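Local coordinates for protein URE2 (Lodderomyces elongisporus NRRL YB-4239, PDB 4EXJ) that is of unknown function but belongs to the glutathione S-transferase superfamily and may be linked to transcription regulation, at residues P17-K22 / E206-I211; K38-D43 / G52-L57; N70-I75 / E101-Q106; A167-E172 / Q200-F205. One frame throughout, in Å; residues are numbered along the deposited sequence.

How the contacts relate
Contact 1 (17-22 with 206-211) closes the longest loop of the four and encloses the others along the chain: contact 2 comes first, then contact 3, then contact 4. Contact 2 lies in the thioredoxin-like N-terminal domain, contact 4 in the mainly helical C-terminal domain, and contacts 1 and 3 join the two. Contacts 1 and 4 are neighbours, with centres about 10 Å apart, because helix 193-203 is followed directly by helix 208-213. Helices 15-23 and 68-79 bring contacts 1 and 3 together through P17, L20, I71 and I75. Contacts 1 and 3 thus hold these N-terminal helices against the helical domain, while contacts 2 and 4, about 25 Å apart between centres, each lie within one domain.

Contact 1 of 4, residues P17-K22 / E206-I211; sequences PLVLGK and ENVEEI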
loop_
_atom_site.group_PDB
_atom_site.type_symbol
_atom_site.label_atom_id
_atom_site.label_comp_id
_atom_site.label_asym_id
_atom_site.label_seq_id
_atom_site.Cartn_x
_atom_site.Cartn_y
_atom_site.Cartn_z
ATOM N N PRO B 17 -2.207 10.427 10.360
ATOM C CA PRO B 17 -2.906 11.674 10.033
ATOM C C PRO B 17 -3.132 12.545 11.267
ATOM O O PRO B 17 -3.237 13.762 11.165
ATOM C CB PRO B 17 -4.239 11.190 9.402
ATOM C CG PRO B 17 -4.416 9.786 9.885
ATOM C CD PRO B 17 -3.039 9.224 10.161
ATOM N N LEU B 18 -3.117 11.937 12.434
ATOM C CA LEU B 18 -3.202 12.669 13.655
ATOM C C LEU B 18 -2.007 13.578 13.854
ATOM O O LEU B 18 -2.145 14.738 14.098
ATOM C CB LEU B 18 -3.249 11.667 14.789
ATOM C CG LEU B 18 -3.323 12.156 16.218
ATOM C CD1 LEU B 18 -4.604 12.859 16.406
ATOM C CD2 LEU B 18 -3.266 10.960 17.151
ATOM N N VAL B 19 -0.826 13.033 13.675
ATOM C CA VAL B 19 0.381 13.854 13.718
ATOM C C VAL B 19 0.338 14.997 12.686
ATOM O O VAL B 19 0.611 16.148 13.024
ATOM C CB VAL B 19 1.657 13.007 13.504
ATOM C CG1 VAL B 19 2.889 13.884 13.257
ATOM C CG2 VAL B 19 1.870 12.064 14.707
ATOM N N LEU B 20 0.043 14.671 11.420
ATOM C CA LEU B 20 0.018 15.715 10.386
ATOM C C LEU B 20 -1.001 16.818 10.697
ATOM O O LEU B 20 -0.679 18.003 10.606
ATOM C CB LEU B 20 -0.254 15.133 8.995
ATOM C CG LEU B 20 -0.316 16.203 7.896
ATOM C CD1 LEU B 20 0.990 16.912 7.763
ATOM C CD2 LEU B 20 -0.659 15.531 6.573
ATOM N N GLY B 21 -2.216 16.429 11.057
ATOM C CA GLY B 21 -3.256 17.417 11.392
ATOM C C GLY B 21 -2.805 18.371 12.489
ATOM O O GLY B 21 -3.019 19.582 12.406
ATOM N N LYS B 22 -2.190 17.821 13.528
ATOM C CA LYS B 22 -1.687 18.654 14.628
ATOM C C LYS B 22 -0.516 19.550 14.233
ATOM O O LYS B 22 -0.466 20.711 14.638
ATOM C CB LYS B 22 -1.332 17.791 15.827
ATOM C CG LYS B 22 -2.548 17.090 16.403
ATOM C CD LYS B 22 -2.353 16.726 17.863
ATOM C CE LYS B 22 -3.687 16.725 18.598
ATOM N NZ LYS B 22 -3.487 16.888 20.064
ATOM N N GLU B 206 9.771 19.267 15.926
ATOM C CA GLU B 206 8.697 20.026 16.588
ATOM C C GLU B 206 8.062 19.254 17.741
ATOM O O GLU B 206 8.772 18.800 18.638
ATOM C CB GLU B 206 7.659 20.521 15.580
ATOM C CG GLU B 206 8.291 21.464 14.537
ATOM C CD GLU B 206 7.308 22.016 13.523
ATOM O OE1 GLU B 206 6.088 21.792 13.658
ATOM O OE2 GLU B 206 7.765 22.705 12.582
ATOM N N ASN B 207 6.738 19.109 17.733
ATOM C CA ASN B 207 6.071 18.428 18.844
ATOM C C ASN B 207 5.585 17.012 18.507
ATOM O O ASN B 207 4.658 16.511 19.137
ATOM C CB ASN B 207 4.916 19.269 19.405
ATOM C CG ASN B 207 3.870 19.589 18.374
ATOM O OD1 ASN B 207 4.140 19.596 17.173
ATOM N ND2 ASN B 207 2.652 19.845 18.836
ATOM N N VAL B 208 6.236 16.388 17.528
ATOM C CA VAL B 208 5.899 15.020 17.103
ATOM C C VAL B 208 5.913 14.056 18.279
ATOM O O VAL B 208 4.962 13.309 18.468
ATOM C CB VAL B 208 6.835 14.530 15.979
ATOM C CG1 VAL B 208 6.690 13.010 15.761
ATOM C CG2 VAL B 208 6.523 15.290 14.679
ATOM N N GLU B 209 6.976 14.081 19.079
ATOM C CA GLU B 209 7.083 13.122 20.170
ATOM C C GLU B 209 6.004 13.324 21.222
ATOM O O GLU B 209 5.382 12.348 21.671
ATOM C CB GLU B 209 8.466 13.152 20.800
ATOM C CG GLU B 209 8.698 11.968 21.705
ATOM C CD GLU B 209 10.071 11.987 22.310
ATOM O OE1 GLU B 209 10.505 13.083 22.718
ATOM O OE2 GLU B 209 10.704 10.908 22.379
ATOM N N GLU B 210 5.773 14.586 21.598
ATOM C CA GLU B 210 4.703 14.942 22.527
ATOM C C GLU B 210 3.356 14.416 22.048
ATOM O O GLU B 210 2.586 13.833 22.827
ATOM C CB GLU B 210 4.648 16.467 22.692
ATOM C CG GLU B 210 3.499 16.978 23.532
ATOM C CD GLU B 210 3.430 18.508 23.543
ATOM O OE1 GLU B 210 4.485 19.158 23.374
ATOM O OE2 GLU B 210 2.322 19.062 23.721
ATOM N N ILE B 211 3.068 14.584 20.759
ATOM C CA ILE B 211 1.794 14.124 20.208
ATOM C C ILE B 211 1.639 12.608 20.369
ATOM O O ILE B 211 0.597 12.121 20.814
ATOM C CB ILE B 211 1.676 14.516 18.729
ATOM C CG1 ILE B 211 1.542 16.047 18.606
ATOM C CG2 ILE B 211 0.500 13.800 18.048
ATOM C CD1 ILE B 211 1.740 16.561 17.187
HETATM O O HOH W 1 0.300 21.236 17.545
#
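I211 projects from helix 208-213 against helix 15-23, where V19 and K22, one turn apart, receive it. Its first torsion (chi1 -68°) sets CG1 anti to the carbonyl carbon and CG2 anti to the backbone N. The longer branch ends with CD1 3.6 Å from CB of K22, while CG2 meets CG2 of V19 at 4.0 Å. K22 and I211 run antiparallel, side by side: the extended lysine chain lays CD alongside the isoleucine, 4.0 Å from I211 CG1. The lysine methylenes thus pack as an apolar strip, and NZ is carried onward to a weak, long ion pair with E214.

V19 divides its methyls between two partners. While CG2 faces I211, CG1 touches CG2 of V208 at 4.1 Å, and V208 turns its other methyl, CG1, toward L169 of helix 163-179. At the edge, one water accepts from N207 ND2 (3.0 Å) and donates to K22 O (3.1 Å), bridging the end of one segment to the N-cap residue of the other. In this glutathione S-transferase fold the contact fastens the first helix of the N-terminal domain to the short helix 208-213 late in the chain. The polar link between the segments is that one water, beside an otherwise aliphatic contact, so the association should rest mainly on apolar burial.

Contact 2 of 4, residues K38-D43 / G52-L57; sequences KDIQED and GIVPTL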
loop_
_atom_site.group_PDB
_atom_site.type_symbol
_atom_site.label_atom_id
_atom_site.label_comp_id
_atom_site.label_asym_id
_atom_site.label_seq_id
_atom_site.Cartn_x
_atom_site.Cartn_y
_atom_site.Cartn_z
ATOM N N LYS B 38 -14.744 -1.842 20.409
ATOM C CA LYS B 38 -15.803 -2.463 19.627
ATOM C C LYS B 38 -16.538 -1.425 18.772
ATOM O O LYS B 38 -17.404 -1.776 17.983
ATOM C CB LYS B 38 -16.796 -3.179 20.547
ATOM C CG LYS B 38 -16.312 -4.518 21.077
ATOM C CD LYS B 38 -17.294 -5.088 22.097
ATOM C CE LYS B 38 -18.740 -4.972 21.618
ATOM N NZ LYS B 38 -19.008 -5.754 20.375
ATOM N N ASP B 39 -16.198 -0.150 18.930
ATOM C CA ASP B 39 -16.873 0.923 18.186
ATOM C C ASP B 39 -16.695 0.825 16.667
ATOM O O ASP B 39 -17.578 1.223 15.903
ATOM C CB ASP B 39 -16.404 2.304 18.659
ATOM C CG ASP B 39 -17.005 2.709 20.002
ATOM O OD1 ASP B 39 -17.643 1.861 20.658
ATOM O OD2 ASP B 39 -16.829 3.880 20.404
ATOM N N ILE B 40 -15.551 0.306 16.235
ATOM C CA ILE B 40 -15.250 0.224 14.812
ATOM C C ILE B 40 -15.955 -0.948 14.139
ATOM O O ILE B 40 -15.821 -1.141 12.934
ATOM C CB ILE B 40 -13.723 0.171 14.530
ATOM C CG1 ILE B 40 -13.100 -1.082 15.148
ATOM C CG2 ILE B 40 -13.047 1.439 15.043
ATOM C CD1 ILE B 40 -11.649 -1.298 14.753
ATOM N N GLN B 41 -16.708 -1.722 14.916
ATOM C CA GLN B 41 -17.534 -2.789 14.350
ATOM C C GLN B 41 -19.011 -2.392 14.343
ATOM O O GLN B 41 -19.865 -3.161 13.898
ATOM C CB GLN B 41 -17.357 -4.095 15.133
ATOM C CG GLN B 41 -15.987 -4.728 14.999
ATOM C CD GLN B 41 -15.627 -5.573 16.210
ATOM O OE1 GLN B 41 -16.489 -6.209 16.818
ATOM N NE2 GLN B 41 -14.348 -5.577 16.570
ATOM N N GLU B 42 -19.306 -1.197 14.841
ATOM C CA GLU B 42 -20.686 -0.705 14.901
ATOM C C GLU B 42 -21.169 -0.258 13.522
ATOM O O GLU B 42 -20.365 0.088 12.651
ATOM C CB GLU B 42 -20.784 0.471 15.871
ATOM C CG GLU B 42 -20.390 0.148 17.302
ATOM C CD GLU B 42 -21.554 -0.370 18.115
ATOM O OE1 GLU B 42 -22.439 -1.040 17.535
ATOM O OE2 GLU B 42 -21.585 -0.102 19.336
ATOM N N ASP B 43 -22.483 -0.243 13.316
ATOM C CA ASP B 43 -23.002 0.111 11.995
ATOM C C ASP B 43 -22.569 1.507 11.535
ATOM O O ASP B 43 -22.259 1.716 10.358
ATOM C CB ASP B 43 -24.532 -0.016 11.957
ATOM C CG ASP B 43 -24.995 -1.461 11.842
ATOM O OD1 ASP B 43 -24.137 -2.350 11.666
ATOM O OD2 ASP B 43 -26.218 -1.713 11.925
ATOM N N GLY B 52 -13.475 -1.460 8.162
ATOM C CA GLY B 52 -13.524 -1.686 9.609
ATOM C C GLY B 52 -12.222 -1.433 10.351
ATOM O O GLY B 52 -11.970 -2.017 11.410
ATOM N N ILE B 53 -11.417 -0.536 9.824
ATOM C CA ILE B 53 -10.141 -0.192 10.394
ATOM C C ILE B 53 -10.073 1.306 10.602
ATOM O O ILE B 53 -10.853 2.021 10.061
ATOM C CB ILE B 53 -8.980 -0.580 9.461
ATOM C CG1 ILE B 53 -9.137 0.106 8.113
ATOM C CG2 ILE B 53 -8.908 -2.038 9.296
ATOM C CD1 ILE B 53 -7.990 -0.095 7.165
ATOM N N VAL B 54 -9.153 1.739 11.440
ATOM C CA VAL B 54 -8.881 3.142 11.626
ATOM C C VAL B 54 -7.710 3.475 10.758
ATOM O O VAL B 54 -6.956 2.611 10.438
ATOM C CB VAL B 54 -8.514 3.493 13.073
ATOM C CG1 VAL B 54 -9.639 3.261 13.969
ATOM C CG2 VAL B 54 -7.257 2.780 13.522
ATOM N N PRO B 55 -7.542 4.721 10.390
ATOM C CA PRO B 55 -8.440 5.814 10.699
ATOM C C PRO B 55 -9.384 6.149 9.568
ATOM O O PRO B 55 -9.231 5.663 8.516
ATOM C CB PRO B 55 -7.486 6.970 10.856
ATOM C CG PRO B 55 -6.380 6.662 9.944
ATOM C CD PRO B 55 -6.295 5.208 9.798
ATOM N N THR B 56 -10.349 7.004 9.847
ATOM C CA THR B 56 -11.210 7.575 8.817
ATOM C C THR B 56 -11.289 9.070 9.051
ATOM O O THR B 56 -11.578 9.512 10.159
ATOM C CB THR B 56 -12.639 7.029 8.925
ATOM O OG1 THR B 56 -12.618 5.619 8.806
ATOM C CG2 THR B 56 -13.502 7.598 7.789
ATOM N N LEU B 57 -11.066 9.858 8.007
ATOM C CA LEU B 57 -11.335 11.277 8.069
ATOM C C LEU B 57 -12.658 11.571 7.380
ATOM O O LEU B 57 -12.804 11.282 6.200
ATOM C CB LEU B 57 -10.241 12.033 7.335
ATOM C CG LEU B 57 -10.386 13.546 7.361
ATOM C CD1 LEU B 57 -10.266 14.085 8.789
ATOM C CD2 LEU B 57 -9.318 14.150 6.470
#
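I40 reaches from a short 3-10 turn before helix 43-48 to the loop that leads into strand 56-58, and its side chain meets both G52 and V54. The path begins at CB, which points toward the loop and stands 4.2 Å from the carbonyl oxygen of G52. Here the chain forks. With chi1 at 62°, CG1 sits between the backbone N and the carbonyl carbon, and it passes 4.0 Å from the same G52 O. The second torsion, 172°, extends the branch, and CD1 closes on that oxygen to 3.4 Å, so CB, CG1 and CD1 all line one carbonyl group.

The oxygen belongs to a glycine with positive phi (69°), a backbone shape that glycine readily adopts. Three residues farther along comes P55, preceded by a cis peptide bond; this is the cis-proline loop of the thioredoxin-like fold, found in the N-terminal domain of glutathione S-transferases at the start of the third sheet strand. V54 supplies the carbonyl side of that cis bond.

The other fork of I40, CG2, lies anti to the carbonyl carbon and turns to V54, meeting its CG1 at 4.0 Å; the two side chains cross at about a right angle. F33 and Y45 touch both I40 and V54, extending the apolar patch, and the hydroxyl of Y45 is hydrogen-bonded to I53 O and T56 OG1. Beyond the patch, I53 packs on Q109 of the second subunit.

Contact 3 of 4, residues N70-I75 / E101-Q106; sequences NILLYI and ELLFYQ
L72 and L73, adjacent on helix 68-79, both pack against L103 of helix 93-120, joining the thioredoxin-like N-terminal domain of the glutathione S-transferase fold to its helical C-terminal domain. At the start of the segment, N70 looks toward the subunit interface instead, where its OD1 accepts from N100 ND2 of the second subunit. I71, like I75 a turn later, touches P17 of helix 15-23 within its own domain. L72 comes next and makes the looser of the two leucine contacts: its CD1 lies 4.3 Å from L103 CD2.

L73 makes the closer one. Its CG stands anti to the carbonyl carbon (chi1 -74°), as does that of L103 (chi1 -70°), and the two side chains meet end to end. Farther on, Y74 packs edge-to-face with W97 of the second subunit, and on the partner helix the backbone oxygen of L103 accepts from N69 ND2. A single methyl of L103, CD1, fits into the fork of L73, 3.5 Å from CG and 3.7 Å from each of CD1 and CD2.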
loop_
_atom_site.group_PDB
_atom_site.type_symbol
_atom_site.label_atom_id
_atom_site.label_comp_id
_atom_site.label_asym_id
_atom_site.label_seq_id
_atom_site.Cartn_x
_atom_site.Cartn_y
_atom_site.Cartn_z
ATOM N N ASN B 70 -3.188 7.488 2.426
ATOM C CA ASN B 70 -4.054 8.321 1.587
ATOM C C ASN B 70 -4.613 9.552 2.333
ATOM O O ASN B 70 -4.721 10.640 1.788
ATOM C CB ASN B 70 -5.213 7.463 1.075
ATOM C CG ASN B 70 -6.153 8.254 0.215
ATOM O OD1 ASN B 70 -5.736 8.859 -0.772
ATOM N ND2 ASN B 70 -7.416 8.294 0.604
ATOM N N ILE B 71 -4.996 9.368 3.587
ATOM C CA ILE B 71 -5.451 10.485 4.384
ATOM C C ILE B 71 -4.303 11.480 4.567
ATOM O O ILE B 71 -4.523 12.678 4.528
ATOM C CB ILE B 71 -6.023 10.001 5.718
ATOM C CG1 ILE B 71 -7.257 9.133 5.435
ATOM C CG2 ILE B 71 -6.332 11.196 6.637
ATOM C CD1 ILE B 71 -7.721 8.290 6.670
ATOM N N LEU B 72 -3.076 10.994 4.746
ATOM C CA LEU B 72 -1.936 11.903 4.780
ATOM C C LEU B 72 -1.948 12.812 3.556
ATOM O O LEU B 72 -1.760 14.036 3.665
ATOM C CB LEU B 72 -0.598 11.138 4.853
ATOM C CG LEU B 72 -0.231 10.603 6.242
ATOM C CD1 LEU B 72 1.066 9.775 6.178
ATOM C CD2 LEU B 72 -0.094 11.717 7.281
ATOM N N LEU B 73 -2.114 12.198 2.385
ATOM C CA LEU B 73 -2.125 12.953 1.118
ATOM C C LEU B 73 -3.286 13.942 1.059
ATOM O O LEU B 73 -3.123 15.094 0.619
ATOM C CB LEU B 73 -2.160 12.006 -0.081
ATOM C CG LEU B 73 -0.820 11.308 -0.322
ATOM C CD1 LEU B 73 -0.949 10.012 -1.130
ATOM C CD2 LEU B 73 0.116 12.317 -1.033
ATOM N N TYR B 74 -4.447 13.495 1.505
ATOM C CA TYR B 74 -5.639 14.337 1.499
ATOM C C TYR B 74 -5.474 15.540 2.411
ATOM O O TYR B 74 -5.794 16.659 2.025
ATOM C CB TYR B 74 -6.868 13.544 1.920
ATOM C CG TYR B 74 -8.074 14.440 2.032
ATOM C CD1 TYR B 74 -8.878 14.676 0.924
ATOM C CD2 TYR B 74 -8.367 15.086 3.230
ATOM C CE1 TYR B 74 -9.986 15.525 1.013
ATOM C CE2 TYR B 74 -9.465 15.929 3.333
ATOM C CZ TYR B 74 -10.267 16.140 2.220
ATOM O OH TYR B 74 -11.352 16.991 2.327
ATOM N N ILE B 75 -4.972 15.313 3.626
ATOM C CA ILE B 75 -4.785 16.399 4.583
ATOM C C ILE B 75 -3.758 17.402 4.088
ATOM O O ILE B 75 -3.974 18.607 4.171
ATOM C CB ILE B 75 -4.408 15.876 5.982
ATOM C CG1 ILE B 75 -5.620 15.174 6.607
ATOM C CG2 ILE B 75 -3.900 17.031 6.852
ATOM C CD1 ILE B 75 -5.306 14.302 7.837
ATOM N N GLU B 101 5.467 7.087 -4.216
ATOM C CA GLU B 101 5.918 5.702 -4.158
ATOM C C GLU B 101 6.280 5.325 -2.723
ATOM O O GLU B 101 5.988 4.208 -2.290
ATOM C CB GLU B 101 7.043 5.418 -5.169
ATOM C CG GLU B 101 8.352 6.040 -4.854
ATOM C CD GLU B 101 9.344 5.956 -6.011
ATOM O OE1 GLU B 101 10.559 6.097 -5.751
ATOM O OE2 GLU B 101 8.912 5.756 -7.171
ATOM N N LEU B 102 6.926 6.231 -1.987
ATOM C CA LEU B 102 7.290 5.901 -0.590
ATOM C C LEU B 102 6.103 5.762 0.339
ATOM O O LEU B 102 6.155 4.968 1.291
ATOM C CB LEU B 102 8.321 6.877 -0.012
ATOM C CG LEU B 102 9.688 6.658 -0.658
ATOM C CD1 LEU B 102 10.617 7.791 -0.250
ATOM C CD2 LEU B 102 10.277 5.305 -0.281
ATOM N N LEU B 103 5.012 6.476 0.061
ATOM C CA LEU B 103 3.785 6.300 0.854
ATOM C C LEU B 103 3.156 4.925 0.562
ATOM O O LEU B 103 2.657 4.239 1.472
ATOM C CB LEU B 103 2.792 7.422 0.560
ATOM C CG LEU B 103 3.226 8.788 1.096
ATOM C CD1 LEU B 103 2.291 9.857 0.569
ATOM C CD2 LEU B 103 3.239 8.763 2.604
ATOM N N PHE B 104 3.189 4.492 -0.697
ATOM C CA PHE B 104 2.756 3.123 -0.999
ATOM C C PHE B 104 3.675 2.101 -0.351
ATOM O O PHE B 104 3.206 1.142 0.259
ATOM C CB PHE B 104 2.662 2.882 -2.516
ATOM C CG PHE B 104 1.324 3.288 -3.105
ATOM C CD1 PHE B 104 0.249 2.419 -3.061
ATOM C CD2 PHE B 104 1.164 4.530 -3.698
ATOM C CE1 PHE B 104 -0.978 2.796 -3.602
ATOM C CE2 PHE B 104 -0.059 4.908 -4.230
ATOM C CZ PHE B 104 -1.110 4.044 -4.174
ATOM N N TYR B 105 4.980 2.330 -0.451
ATOM C CA TYR B 105 5.953 1.401 0.120
ATOM C C TYR B 105 5.783 1.277 1.647
ATOM O O TYR B 105 5.783 0.150 2.215
ATOM C CB TYR B 105 7.380 1.883 -0.226
ATOM C CG TYR B 105 8.421 0.928 0.317
ATOM C CD1 TYR B 105 8.865 1.047 1.622
ATOM C CD2 TYR B 105 8.926 -0.107 -0.466
ATOM C CE1 TYR B 105 9.790 0.155 2.148
ATOM C CE2 TYR B 105 9.862 -1.006 0.046
ATOM C CZ TYR B 105 10.284 -0.861 1.357
ATOM O OH TYR B 105 11.191 -1.758 1.895
ATOM N N GLN B 106 5.628 2.413 2.324
ATOM C CA GLN B 106 5.501 2.378 3.792
ATOM C C GLN B 106 4.280 1.598 4.214
ATOM O O GLN B 106 4.322 0.800 5.149
ATOM C CB GLN B 106 5.530 3.780 4.410
ATOM C CG GLN B 106 5.738 3.823 5.919
ATOM C CD GLN B 106 4.496 3.486 6.725
ATOM O OE1 GLN B 106 3.360 3.719 6.273
ATOM N NE2 GLN B 106 4.694 2.949 7.923
#

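Contact 4 of 4, residues A167-E172 / Q200-F205; sequences AFLVGE and QRAIAF
L169 packs on A202 and I203 in a small, buried contact of aliphatic side chains between two helices of the mainly helical C-terminal domain of the glutathione S-transferase fold. Helix 163-179 supplies the leucine, and helix 193-203 supplies the alanine and isoleucine. The backbones approach most nearly at L169 and A202, whose CA atoms are 6.6 Å apart, a spacing that the small alanine side chain permits.

The leucine holds an uncommon shape. Its CG lies between the backbone N and the carbonyl carbon (chi1 86°), and with chi2 at 78° the two methyls are parted between the two partners. CD2 covers A202, reaching the alanine CB at 3.9 Å; the leucine CB lies against the same alanine methyl at 4.1 Å. The alanine is thus met by the base of the side chain as well as by one of its tips. CD1 is directed to I203, whose own CD1 meets it.

Other residues border the contact. L169 also touches W198, F161 and, on helix 208-213, L212; I203 shares L212 with it, so helix 208-213 packs on the same cluster. On a different face of helix 163-179, F168 stacks on F156 and leans against Y105 of helix 93-120. The leucine CD2 rests as near to the backbone as to the side chain of A202, with the carbonyl oxygen of A202 also 3.9 Å away, whereas L169 CD1 and I203 CD1 stand 4.4 Å apart.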
loop_
_atom_site.group_PDB
_atom_site.type_symbol
_atom_site.label_atom_id
_atom_site.label_comp_id
_atom_site.label_asym_id
_atom_site.label_seq_id
_atom_site.Cartn_x
_atom_site.Cartn_y
_atom_site.Cartn_z
ATOM N N ALA B 167 4.942 9.131 7.874
ATOM C CA ALA B 167 4.473 7.748 7.706
ATOM C C ALA B 167 5.501 6.759 8.306
ATOM O O ALA B 167 5.156 5.888 9.127
ATOM C CB ALA B 167 4.203 7.443 6.240
ATOM N N PHE B 168 6.748 6.864 7.907
ATOM C CA PHE B 168 7.756 5.974 8.416
ATOM C C PHE B 168 8.020 6.114 9.943
ATOM O O PHE B 168 8.190 5.139 10.620
ATOM C CB PHE B 168 9.068 6.142 7.633
ATOM C CG PHE B 168 9.132 5.402 6.322
ATOM C CD1 PHE B 168 9.277 4.041 6.275
ATOM C CD2 PHE B 168 9.079 6.075 5.131
ATOM C CE1 PHE B 168 9.379 3.398 5.072
ATOM C CE2 PHE B 168 9.180 5.412 3.939
ATOM C CZ PHE B 168 9.305 4.072 3.918
ATOM N N LEU B 169 8.072 7.335 10.452
ATOM C CA LEU B 169 8.329 7.528 11.869
ATOM C C LEU B 169 7.240 6.955 12.780
ATOM O O LEU B 169 7.519 6.405 13.806
ATOM C CB LEU B 169 8.618 8.990 12.205
ATOM C CG LEU B 169 7.479 9.924 12.479
ATOM C CD1 LEU B 169 6.937 9.737 13.840
ATOM C CD2 LEU B 169 7.956 11.316 12.299
ATOM N N VAL B 170 6.001 7.121 12.379
ATOM C CA VAL B 170 4.930 6.564 13.161
ATOM C C VAL B 170 4.976 5.023 13.208
ATOM O O VAL B 170 4.808 4.448 14.244
ATOM C CB VAL B 170 3.564 7.064 12.677
ATOM C CG1 VAL B 170 2.445 6.330 13.341
ATOM C CG2 VAL B 170 3.441 8.522 12.925
ATOM N N GLY B 171 5.211 4.376 12.073
ATOM C CA GLY B 171 5.386 2.910 12.086
ATOM C C GLY B 171 6.570 2.473 12.950
ATOM O O GLY B 171 6.499 1.486 13.708
ATOM N N GLU B 172 7.682 3.195 12.852
ATOM C CA GLU B 172 8.881 2.796 13.585
ATOM C C GLU B 172 8.717 3.048 15.091
ATOM O O GLU B 172 9.150 2.225 15.935
ATOM C CB GLU B 172 10.088 3.559 13.034
ATOM C CG GLU B 172 11.400 3.355 13.785
ATOM C CD GLU B 172 11.794 1.918 13.958
ATOM O OE1 GLU B 172 11.239 1.024 13.266
ATOM O OE2 GLU B 172 12.709 1.688 14.779
ATOM N N GLN B 200 15.802 9.287 15.060
ATOM C CA GLN B 200 15.988 10.223 16.165
ATOM C C GLN B 200 15.704 11.661 15.733
ATOM O O GLN B 200 15.117 12.442 16.490
ATOM C CB GLN B 200 17.410 10.092 16.741
ATOM C CG GLN B 200 17.689 8.751 17.417
ATOM C CD GLN B 200 16.780 8.462 18.603
ATOM O OE1 GLN B 200 16.222 9.368 19.215
ATOM N NE2 GLN B 200 16.633 7.195 18.930
ATOM N N ARG B 201 16.109 12.025 14.520
ATOM C CA ARG B 201 15.841 13.380 14.068
ATOM C C ARG B 201 14.373 13.581 13.737
ATOM O O ARG B 201 13.834 14.661 13.930
ATOM C CB ARG B 201 16.750 13.824 12.910
ATOM C CG ARG B 201 16.465 13.244 11.551
ATOM C CD ARG B 201 17.323 13.975 10.493
ATOM N NE ARG B 201 18.739 13.672 10.673
ATOM C CZ ARG B 201 19.364 12.640 10.108
ATOM N NH1 ARG B 201 18.713 11.793 9.300
ATOM N NH2 ARG B 201 20.654 12.443 10.356
ATOM N N ALA B 202 13.717 12.529 13.250
ATOM C CA ALA B 202 12.298 12.648 12.941
ATOM C C ALA B 202 11.396 12.757 14.183
ATOM O O ALA B 202 10.477 13.569 14.207
ATOM C CB ALA B 202 11.848 11.491 12.045
ATOM N N ILE B 203 11.675 11.938 15.197
ATOM C CA ILE B 203 10.921 11.938 16.433
ATOM C C ILE B 203 11.128 13.260 17.193
ATOM O O ILE B 203 10.240 13.706 17.927
ATOM C CB ILE B 203 11.286 10.713 17.314
ATOM C CG1 ILE B 203 10.199 10.461 18.360
ATOM C CG2 ILE B 203 12.662 10.852 17.952
ATOM C CD1 ILE B 203 8.936 9.870 17.767
ATOM N N ALA B 204 12.281 13.886 16.960
ATOM C CA ALA B 204 12.637 15.158 17.587
ATOM C C ALA B 204 12.042 16.393 16.887
ATOM O O ALA B 204 12.182 17.523 17.371
ATOM C CB ALA B 204 14.164 15.285 17.655
ATOM N N PHE B 205 11.396 16.185 15.740
ATOM C CA PHE B 205 10.828 17.296 14.973
ATOM C C PHE B 205 9.670 17.950 15.711
ATOM O O PHE B 205 8.697 17.276 16.093
ATOM C CB PHE B 205 10.357 16.808 13.595
ATOM C CG PHE B 205 9.891 17.907 12.692
ATOM C CD1 PHE B 205 10.801 18.674 11.983
ATOM C CD2 PHE B 205 8.547 18.172 12.551
ATOM C CE1 PHE B 205 10.375 19.695 11.149
ATOM C CE2 PHE B 205 8.108 19.202 11.723
ATOM C CZ PHE B 205 9.022 19.959 11.017
#